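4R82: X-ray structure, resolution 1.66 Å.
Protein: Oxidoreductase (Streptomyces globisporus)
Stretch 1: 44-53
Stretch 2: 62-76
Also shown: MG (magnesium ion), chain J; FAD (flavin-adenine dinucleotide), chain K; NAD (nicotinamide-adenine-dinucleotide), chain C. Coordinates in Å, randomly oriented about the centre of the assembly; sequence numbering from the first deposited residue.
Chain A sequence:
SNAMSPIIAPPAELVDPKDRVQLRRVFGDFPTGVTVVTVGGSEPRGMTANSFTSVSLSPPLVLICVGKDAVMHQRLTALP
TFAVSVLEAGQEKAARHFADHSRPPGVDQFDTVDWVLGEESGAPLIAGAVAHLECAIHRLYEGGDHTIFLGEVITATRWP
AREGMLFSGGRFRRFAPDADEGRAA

Stretch 1 44-53: PRGMTANSFT
Stretch 2 62-76: VLICVGKDAVMHQRL

The apolar centre of the contact lies between strand 45-49 and helix 71-76, whose axes approach to 9.0 Å with 122° between their N-to-C directions. Met47 and Met72, both selenomethionine, face each other there with CA atoms 6.8 Å apart. Met47 is extended (chi1 t, chi2 t, chi3 p), which carries SE to 3.9 Å from Met72 CB and 4.1 Å from Ala70 CB, and places CE 4.1 Å from Val66 CG2. Met72 (t, p, p) points toward the strand, its CE lying 3.5 Å from Arg45 O and 3.8 Å from Met47 N. Met72 CE thus reaches the backbone of strand 45-49, whereas SE and CE of Met47 pack on the side chains of Ala70, Met72 and Val66. Met47 CE also lies 3.4 Å from FAD C2, so the same side chain packs against the flavin.

On the partly exposed side, Arg45 (t, p, t, modelled to NE) lays CG 3.9 Å from Met72 CE and NE 4.2 Å from Val71 CG1, and its CB is 4.4 Å from NE of Arg75 (m, m, t, chi4 -84°).

A second apolar patch forms around Phe52. Its CA-to-CB bond points away from the other stretch, but chi1 t and chi2 81° bring the ring back: CE1 is 3.7 Å from Val62 CB, and Ile64 CG2 meets the ring edge 4.2 Å from CD1. Val62 has chi1 m, and Ile64 has chi1 p and chi2 t.

Beside this patch the backbones pair directly. Thr53 (phi/psi -142/131) and Leu63 (-136/158) form an antiparallel bridge with CA atoms 5.3 Å apart, closed by Thr53 N to Leu63 O at 2.9 Å and Leu63 N to Thr53 O at 2.8 Å. Their side chains share one sheet face, Thr53 CB lying 3.9 Å from Leu63 CD1 (Leu63 chi1 p, chi2 p). A CA-H...O contact, Phe52 CA to Leu63 O at 3.3 Å, extends the pairing. In all, 698 Å² is buried between the stretches, both sides summed.

Ser51 (-81/3, chi1 p) continues the link through its side chain: Cys65 N donates to Ser51 OG at 2.8 Å and 160°. The short hydroxyl side chain reaches the backbone of strand 62-67 at Cys65 while OG also lies 2.8 Å from FAD O4. The flavin bridges both stretches, since Ser51 N donates to FAD O4 (3.0 Å), FAD N3 to Cys65 O (2.9 Å) and Gly67 N to FAD O2 (2.8 Å). At the polar edge, Thr53 OG1 (chi1 m) binds magnesium at 2.6 Å.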

# COMPACT_ATOMS: atom_id res chain seq x y z
N PRO A 44 18.50 12.39 13.39
CA PRO A 44 17.94 11.66 12.26
C PRO A 44 17.61 10.23 12.63
O PRO A 44 18.28 9.62 13.48
CB PRO A 44 19.05 11.72 11.21
CG PRO A 44 19.80 13.00 11.56
CD PRO A 44 19.80 13.00 13.06
N ARG A 45 16.55 9.72 12.02
CA ARG A 45 16.02 8.42 12.39
C ARG A 45 15.48 7.76 11.14
O ARG A 45 15.08 8.44 10.19
CB ARG A 45 14.89 8.59 13.41
CG ARG A 45 14.37 7.30 14.02
CD ARG A 45 15.14 6.91 15.28
NE ARG A 45 14.55 5.75 15.95
N GLY A 46 15.48 6.42 11.12
CA GLY A 46 14.84 5.68 10.06
C GLY A 46 13.89 4.65 10.66
O GLY A 46 14.06 4.24 11.81
N MSE A 47 12.90 4.24 9.88
CA MSE A 47 11.95 3.20 10.32
C MSE A 47 11.47 2.43 9.11
O MSE A 47 11.07 3.01 8.11
CB MSE A 47 10.73 3.81 11.04
CG MSE A 47 9.80 2.74 11.68
SE MSE A 47 8.05 3.44 12.23
CE MSE A 47 7.25 3.48 10.45
N THR A 48 11.52 1.11 9.20
CA THR A 48 11.02 0.27 8.12
C THR A 48 9.50 0.40 8.02
O THR A 48 8.80 0.39 9.05
CB THR A 48 11.45 -1.18 8.34
OG1 THR A 48 12.88 -1.25 8.34
CG2 THR A 48 10.89 -2.08 7.24
N ALA A 49 9.00 0.59 6.80
CA ALA A 49 7.57 0.82 6.60
C ALA A 49 7.05 0.18 5.33
O ALA A 49 7.62 0.40 4.24
CB ALA A 49 7.25 2.31 6.59
N ASN A 50 5.95 -0.56 5.44
CA ASN A 50 5.31 -1.08 4.24
C ASN A 50 3.95 -0.44 3.96
O ASN A 50 3.29 -0.77 2.97
CB ASN A 50 5.20 -2.60 4.31
CG ASN A 50 4.08 -3.06 5.21
OD1 ASN A 50 3.77 -2.40 6.20
ND2 ASN A 50 3.45 -4.17 4.86
N SER A 51 3.54 0.50 4.81
CA SER A 51 2.25 1.18 4.65
C SER A 51 2.32 2.30 3.60
O SER A 51 1.34 3.00 3.38
CB SER A 51 1.79 1.75 5.99
OG SER A 51 2.69 2.75 6.42
N PHE A 52 3.48 2.46 2.97
CA PHE A 52 3.65 3.46 1.92
C PHE A 52 2.64 3.23 0.80
O PHE A 52 2.50 2.12 0.30
CB PHE A 52 5.07 3.37 1.35
CG PHE A 52 5.29 4.25 0.15
CD1 PHE A 52 5.55 5.60 0.30
CD2 PHE A 52 5.20 3.71 -1.13
CE1 PHE A 52 5.73 6.41 -0.81
CE2 PHE A 52 5.38 4.51 -2.25
CZ PHE A 52 5.65 5.87 -2.09
N THR A 53 1.97 4.31 0.39
CA THR A 53 0.97 4.21 -0.67
C THR A 53 1.05 5.45 -1.53
O THR A 53 1.07 6.56 -1.01
CB THR A 53 -0.43 4.13 -0.06
OG1 THR A 53 -0.49 3.00 0.82
CG2 THR A 53 -1.48 4.00 -1.14
N VAL A 62 1.85 11.12 -1.61
CA VAL A 62 1.98 9.75 -1.08
C VAL A 62 1.58 9.77 0.37
O VAL A 62 1.46 10.84 0.97
CB VAL A 62 3.43 9.22 -1.19
CG1 VAL A 62 3.89 9.26 -2.63
CG2 VAL A 62 4.38 10.04 -0.30
N LEU A 63 1.35 8.59 0.95
CA LEU A 63 1.10 8.54 2.38
C LEU A 63 1.88 7.41 3.03
O LEU A 63 2.30 6.46 2.36
CB LEU A 63 -0.41 8.46 2.71
CG LEU A 63 -1.23 7.21 2.34
CD1 LEU A 63 -0.98 6.05 3.31
CD2 LEU A 63 -2.71 7.58 2.30
N ILE A 64 2.08 7.55 4.34
CA ILE A 64 2.57 6.47 5.17
C ILE A 64 1.71 6.41 6.43
O ILE A 64 1.13 7.43 6.85
CB ILE A 64 4.06 6.64 5.56
CG1 ILE A 64 4.29 8.01 6.21
CG2 ILE A 64 4.96 6.48 4.34
CD1 ILE A 64 5.75 8.22 6.65
N CYS A 65 1.64 5.24 7.05
CA CYS A 65 0.91 5.08 8.30
C CYS A 65 1.92 4.68 9.35
O CYS A 65 2.65 3.71 9.15
CB CYS A 65 -0.13 3.96 8.17
SG CYS A 65 -1.33 4.27 6.85
N VAL A 66 1.95 5.42 10.45
CA VAL A 66 2.98 5.23 11.47
C VAL A 66 2.33 5.07 12.83
O VAL A 66 1.51 5.89 13.24
CB VAL A 66 3.96 6.42 11.49
CG1 VAL A 66 5.02 6.24 12.57
CG2 VAL A 66 4.64 6.57 10.13
N GLY A 67 2.70 4.00 13.53
CA GLY A 67 2.15 3.72 14.84
C GLY A 67 2.37 4.86 15.81
O GLY A 67 3.46 5.47 15.85
N LYS A 68 1.35 5.15 16.61
CA LYS A 68 1.42 6.28 17.53
C LYS A 68 2.53 6.17 18.58
O LYS A 68 3.01 7.18 19.07
CB LYS A 68 0.07 6.48 18.21
CG LYS A 68 -0.97 7.09 17.29
CD LYS A 68 -2.32 7.09 17.96
CE LYS A 68 -3.35 7.79 17.11
NZ LYS A 68 -4.70 7.71 17.75
N ASP A 69 2.94 4.94 18.90
CA ASP A 69 3.98 4.74 19.91
C ASP A 69 5.40 4.61 19.34
O ASP A 69 6.36 4.39 20.08
CB ASP A 69 3.65 3.52 20.78
CG ASP A 69 2.40 3.74 21.62
OD1 ASP A 69 2.15 4.89 22.04
OD2 ASP A 69 1.68 2.75 21.86
N ALA A 70 5.56 4.77 18.03
CA ALA A 70 6.89 4.77 17.44
C ALA A 70 7.59 6.11 17.69
O ALA A 70 6.94 7.15 17.65
CB ALA A 70 6.81 4.49 15.94
N VAL A 71 8.90 6.09 17.93
CA VAL A 71 9.67 7.34 18.00
C VAL A 71 9.54 8.12 16.70
O VAL A 71 9.46 9.36 16.70
CB VAL A 71 11.15 7.07 18.32
CG1 VAL A 71 12.00 8.31 18.05
CG2 VAL A 71 11.30 6.64 19.77
N MSE A 72 9.50 7.41 15.58
CA MSE A 72 9.35 8.07 14.29
C MSE A 72 8.07 8.92 14.26
O MSE A 72 8.01 9.96 13.60
CB MSE A 72 9.34 7.04 13.16
CG MSE A 72 9.03 7.64 11.78
SE MSE A 72 10.37 8.94 11.24
CE MSE A 72 11.81 7.69 11.08
N HIS A 73 7.05 8.47 14.97
CA HIS A 73 5.82 9.24 15.03
C HIS A 73 6.10 10.63 15.63
O HIS A 73 5.64 11.63 15.09
CB HIS A 73 4.77 8.50 15.85
CG HIS A 73 3.42 9.14 15.81
ND1 HIS A 73 3.06 10.19 16.63
CD2 HIS A 73 2.33 8.86 15.05
CE1 HIS A 73 1.81 10.54 16.37
NE2 HIS A 73 1.34 9.75 15.42
N GLN A 74 6.87 10.69 16.71
CA GLN A 74 7.16 11.99 17.34
C GLN A 74 7.98 12.88 16.40
O GLN A 74 7.76 14.09 16.31
CB GLN A 74 7.87 11.81 18.69
N ARG A 75 8.89 12.27 15.64
CA ARG A 75 9.70 13.03 14.69
C ARG A 75 8.88 13.62 13.56
O ARG A 75 9.01 14.80 13.24
CB ARG A 75 10.79 12.15 14.08
CG ARG A 75 11.73 11.57 15.10
CD ARG A 75 12.71 12.61 15.60
NE ARG A 75 13.91 11.95 16.10
CZ ARG A 75 14.03 11.46 17.32
NH1 ARG A 75 13.02 11.56 18.17
NH2 ARG A 75 15.15 10.86 17.69
N LEU A 76 8.05 12.78 12.94
CA LEU A 76 7.22 13.21 11.83
C LEU A 76 6.24 14.30 12.23
O LEU A 76 5.92 15.18 11.43
CB LEU A 76 6.46 12.03 11.23
CG LEU A 76 7.30 10.98 10.51
CD1 LEU A 76 6.46 9.74 10.25
CD2 LEU A 76 7.83 11.56 9.20
MG MG J . -0.26 0.53 0.20
N1 FAD K . 5.64 0.37 11.53
C2 FAD K . 4.78 1.33 11.21
O2 FAD K . 4.38 2.24 12.18
N3 FAD K . 4.28 1.49 9.98
C4 FAD K . 4.64 0.64 9.01
O4 FAD K . 4.13 0.79 7.73
C4X FAD K . 5.54 -0.43 9.30
N5 FAD K . 5.88 -1.31 8.31
C5X FAD K . 6.77 -2.30 8.61
C6 FAD K . 7.14 -3.21 7.58
C7 FAD K . 8.03 -4.24 7.88
C7M FAD K . 8.46 -5.24 6.78
C8 FAD K . 8.56 -4.37 9.18
C8M FAD K . 9.53 -5.50 9.47
C9 FAD K . 8.19 -3.48 10.19
C9A FAD K . 7.29 -2.43 9.91
N10 FAD K . 6.93 -1.54 10.91
C10 FAD K . 6.05 -0.55 10.59
C1' FAD K . 7.43 -1.64 12.28
C2' FAD K . 8.62 -0.74 12.56
O2' FAD K . 9.54 -0.86 11.49
C3' FAD K . 9.32 -1.23 13.81
O3' FAD K . 9.56 -2.62 13.69
C4' FAD K . 8.45 -1.06 15.02
O4' FAD K . 7.83 0.19 14.94
C5' FAD K . 9.25 -1.24 16.34
O5' FAD K . 10.12 -0.14 16.64
P FAD K . 9.62 1.42 16.58
O1P FAD K . 10.36 2.28 17.59
O2P FAD K . 8.14 1.46 16.88
O3P FAD K . 9.90 1.96 15.19
PA NAD C . 3.56 -9.77 10.72
O1A NAD C . 4.38 -8.71 11.46
O2A NAD C . 4.47 -10.89 10.29
O5B NAD C . 2.98 -9.10 9.43
C5B NAD C . 1.74 -9.38 8.89
C4B NAD C . 0.93 -8.22 8.51
O4B NAD C . 0.51 -7.58 9.69
C3B NAD C . 1.72 -7.24 7.74
O3B NAD C . 0.89 -6.66 6.78
C2B NAD C . 2.08 -6.22 8.72
O2B NAD C . 2.35 -5.00 8.13
C1B NAD C . 0.89 -6.17 9.57
N9A NAD C . 1.12 -5.63 10.91
C8A NAD C . 1.93 -6.13 11.86
N7A NAD C . 1.88 -5.37 12.97
C5A NAD C . 1.02 -4.36 12.72
C6A NAD C . 0.55 -3.27 13.46
N6A NAD C . 1.00 -3.06 14.76
N1A NAD C . -0.34 -2.44 12.91
C2A NAD C . -0.78 -2.61 11.66
N3A NAD C . -0.36 -3.64 10.92
C4A NAD C . 0.53 -4.52 11.42
O3 NAD C . 2.45 -10.35 11.68
O HOH W 1 1.32 -0.39 1.35
O HOH W 2 -0.73 0.08 -1.80